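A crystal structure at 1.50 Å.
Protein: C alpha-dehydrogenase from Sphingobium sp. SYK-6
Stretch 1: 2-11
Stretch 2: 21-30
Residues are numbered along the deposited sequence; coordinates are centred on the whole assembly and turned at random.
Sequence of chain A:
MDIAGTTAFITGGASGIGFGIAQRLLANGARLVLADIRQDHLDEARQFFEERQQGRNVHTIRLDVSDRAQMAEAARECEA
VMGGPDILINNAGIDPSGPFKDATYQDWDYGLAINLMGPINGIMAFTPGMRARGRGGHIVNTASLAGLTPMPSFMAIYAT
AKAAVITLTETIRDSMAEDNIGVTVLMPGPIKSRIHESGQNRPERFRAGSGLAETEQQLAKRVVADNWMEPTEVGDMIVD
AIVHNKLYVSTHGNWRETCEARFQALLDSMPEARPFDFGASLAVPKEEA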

# COMPACT_ATOMS: atom_id res chain seq x y z
N ASP A 2 -7.05 -24.05 -17.16
CA ASP A 2 -6.55 -24.33 -18.49
C ASP A 2 -6.36 -23.10 -19.44
O ASP A 2 -7.27 -22.31 -19.62
CB ASP A 2 -7.52 -25.30 -19.14
CG ASP A 2 -7.03 -25.80 -20.45
OD1 ASP A 2 -5.80 -25.81 -20.67
OD2 ASP A 2 -7.88 -26.20 -21.27
N ILE A 3 -5.21 -23.02 -20.11
CA ILE A 3 -4.83 -21.83 -20.89
C ILE A 3 -5.24 -21.86 -22.38
O ILE A 3 -5.42 -20.82 -22.99
CB ILE A 3 -3.30 -21.58 -20.79
CG1 ILE A 3 -2.91 -21.31 -19.34
CG2 ILE A 3 -2.87 -20.43 -21.70
CD1 ILE A 3 -1.41 -21.34 -19.07
N ALA A 4 -5.37 -23.03 -23.00
CA ALA A 4 -5.62 -23.09 -24.43
C ALA A 4 -6.93 -22.39 -24.82
O ALA A 4 -7.95 -22.62 -24.21
CB ALA A 4 -5.63 -24.54 -24.91
N GLY A 5 -6.87 -21.56 -25.85
CA GLY A 5 -8.05 -20.88 -26.36
C GLY A 5 -8.48 -19.65 -25.56
O GLY A 5 -9.38 -18.94 -26.00
N THR A 6 -7.86 -19.40 -24.40
CA THR A 6 -8.23 -18.24 -23.58
C THR A 6 -7.69 -16.98 -24.19
O THR A 6 -6.88 -17.03 -25.13
CB THR A 6 -7.65 -18.27 -22.14
OG1 THR A 6 -6.22 -18.28 -22.20
CG2 THR A 6 -8.16 -19.47 -21.35
N THR A 7 -8.13 -15.84 -23.66
CA THR A 7 -7.50 -14.57 -23.97
C THR A 7 -6.90 -13.98 -22.69
O THR A 7 -7.55 -13.97 -21.63
CB THR A 7 -8.50 -13.57 -24.54
OG1 THR A 7 -8.96 -14.05 -25.82
CG2 THR A 7 -7.86 -12.18 -24.70
N ALA A 8 -5.66 -13.52 -22.81
CA ALA A 8 -4.93 -12.91 -21.70
C ALA A 8 -4.72 -11.44 -21.98
O ALA A 8 -4.22 -11.07 -23.06
CB ALA A 8 -3.59 -13.61 -21.49
N PHE A 9 -5.11 -10.59 -21.03
CA PHE A 9 -4.88 -9.16 -21.10
C PHE A 9 -3.70 -8.86 -20.19
O PHE A 9 -3.77 -9.12 -18.97
CB PHE A 9 -6.13 -8.43 -20.62
CG PHE A 9 -6.02 -6.92 -20.66
CD1 PHE A 9 -5.59 -6.21 -19.57
CD2 PHE A 9 -6.36 -6.23 -21.79
CE1 PHE A 9 -5.51 -4.83 -19.61
CE2 PHE A 9 -6.27 -4.85 -21.85
CZ PHE A 9 -5.86 -4.15 -20.76
N ILE A 10 -2.62 -8.33 -20.76
CA ILE A 10 -1.36 -8.16 -20.05
C ILE A 10 -0.92 -6.71 -20.06
O ILE A 10 -0.54 -6.16 -21.09
CB ILE A 10 -0.24 -9.02 -20.67
CG1 ILE A 10 -0.73 -10.46 -20.89
CG2 ILE A 10 1.03 -8.98 -19.83
CD1 ILE A 10 0.28 -11.33 -21.58
N THR A 11 -0.96 -6.07 -18.89
CA THR A 11 -0.43 -4.72 -18.81
C THR A 11 1.09 -4.76 -18.71
O THR A 11 1.67 -5.67 -18.14
CB THR A 11 -1.01 -3.94 -17.65
OG1 THR A 11 -0.46 -4.44 -16.43
CG2 THR A 11 -2.52 -4.00 -17.65
N ILE A 21 5.92 -13.27 -20.16
CA ILE A 21 4.64 -13.91 -19.86
C ILE A 21 3.81 -14.06 -21.14
O ILE A 21 3.25 -15.12 -21.44
CB ILE A 21 3.87 -13.13 -18.79
CG1 ILE A 21 4.61 -13.20 -17.44
CG2 ILE A 21 2.46 -13.67 -18.64
CD1 ILE A 21 4.05 -12.28 -16.36
N ALA A 22 3.76 -13.00 -21.95
CA ALA A 22 3.02 -13.03 -23.19
C ALA A 22 3.49 -14.18 -24.08
O ALA A 22 2.68 -14.94 -24.61
CB ALA A 22 3.17 -11.72 -23.92
N GLN A 23 4.80 -14.29 -24.27
CA GLN A 23 5.34 -15.33 -25.12
C GLN A 23 4.95 -16.72 -24.64
O GLN A 23 4.61 -17.58 -25.43
CB GLN A 23 6.86 -15.24 -25.19
CG GLN A 23 7.39 -14.07 -25.97
CD GLN A 23 8.87 -13.87 -25.71
OE1 GLN A 23 9.27 -13.02 -24.88
NE2 GLN A 23 9.68 -14.67 -26.33
N ARG A 24 5.05 -16.94 -23.34
CA ARG A 24 4.75 -18.28 -22.83
C ARG A 24 3.25 -18.57 -22.77
O ARG A 24 2.84 -19.71 -22.99
CB ARG A 24 5.44 -18.51 -21.49
CG ARG A 24 6.96 -18.33 -21.55
CD ARG A 24 7.61 -19.05 -22.73
NE ARG A 24 7.27 -20.46 -22.71
CZ ARG A 24 7.29 -21.27 -23.77
NH1 ARG A 24 7.63 -20.83 -24.98
NH2 ARG A 24 6.95 -22.54 -23.61
N LEU A 25 2.41 -17.57 -22.51
CA LEU A 25 0.98 -17.80 -22.61
C LEU A 25 0.56 -18.13 -24.06
O LEU A 25 -0.23 -19.04 -24.27
CB LEU A 25 0.18 -16.62 -22.05
CG LEU A 25 0.28 -16.40 -20.54
CD1 LEU A 25 -0.54 -15.19 -20.11
CD2 LEU A 25 -0.18 -17.64 -19.76
N LEU A 26 1.08 -17.39 -25.04
CA LEU A 26 0.80 -17.68 -26.44
C LEU A 26 1.24 -19.11 -26.77
O LEU A 26 0.52 -19.87 -27.45
CB LEU A 26 1.52 -16.68 -27.35
CG LEU A 26 1.20 -16.85 -28.85
CD1 LEU A 26 -0.07 -16.12 -29.19
CD2 LEU A 26 2.35 -16.34 -29.69
N ALA A 27 2.44 -19.49 -26.31
CA ALA A 27 2.97 -20.83 -26.55
C ALA A 27 2.05 -21.91 -26.00
O ALA A 27 1.97 -23.01 -26.54
CB ALA A 27 4.37 -20.99 -25.95
N ASN A 28 1.35 -21.58 -24.92
CA ASN A 28 0.39 -22.48 -24.31
C ASN A 28 -1.06 -22.27 -24.79
O ASN A 28 -1.99 -22.76 -24.15
CB ASN A 28 0.47 -22.36 -22.80
CG ASN A 28 1.67 -23.07 -22.23
OD1 ASN A 28 1.59 -24.26 -21.88
ND2 ASN A 28 2.79 -22.37 -22.14
N GLY A 29 -1.23 -21.58 -25.92
CA GLY A 29 -2.53 -21.54 -26.59
C GLY A 29 -3.42 -20.33 -26.35
O GLY A 29 -4.56 -20.30 -26.84
N ALA A 30 -2.94 -19.36 -25.58
CA ALA A 30 -3.72 -18.15 -25.33
C ALA A 30 -3.57 -17.16 -26.47
O ALA A 30 -2.52 -17.09 -27.13
CB ALA A 30 -3.26 -17.48 -24.04

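Strand 7-11 and helix 21-27 run antiparallel, their axes approaching to 9.8 Å, and most of what joins them is apolar. Along the strand, alternate side chains face the helix: Ala 8 and Ile 10 point toward it, whereas Thr 7 and Phe 9 point away. Ile 10, with chi1 m and chi2 t, extends its CD1 to 3.7 Å from CB of Ala 22 and 4.3 Å from CG2 of Ile 21. The small Ala 22 lets CD1 of Ile 10 come close to the helix backbone, 3.6 Å from the CA of Ala 22. Leu 25 leaves its backbone sideways, but its end turns inward and links two parts of the first stretch: CD1 lies 3.7 Å from CB of Ala 8, whose lone methyl meets it, and CD2 lies 4.0 Å from CD1 of Ile 3. Ile 3, buried and directed toward the second stretch, is branched and so also places CG2 3.8 Å from CB of Ala 30, a buried methyl with no polar group to satisfy.

Polar contacts gather where the helix gives way to loop. The single hydrogen bond between the stretches runs from N of Gly 5 to O of Gly 29, 2.8 Å long. Nearby, CA of Ala 30 makes a CA-H...O contact with O of Thr 6 at 3.4 Å. Both glycines have positive phi, but Gly 29 is the more constrained: a CB there would lie 2.9 Å from CA of Ala 4, a clash, and would jam against the preceding carbonyl.

Bonds within each stretch shape these surfaces. A type II turn from Ile 3 to Thr 6 presents N of Gly 5, with positive phi suiting glycine; Thr 6 braces the turn, its OG1 donating to O of Ile 3 at 2.8 Å. Asn 28, the first residue to leave helical geometry, folds its amide back, ND2 donating to O of Arg 24 at 2.8 Å. Together the stretches bury 454 Å².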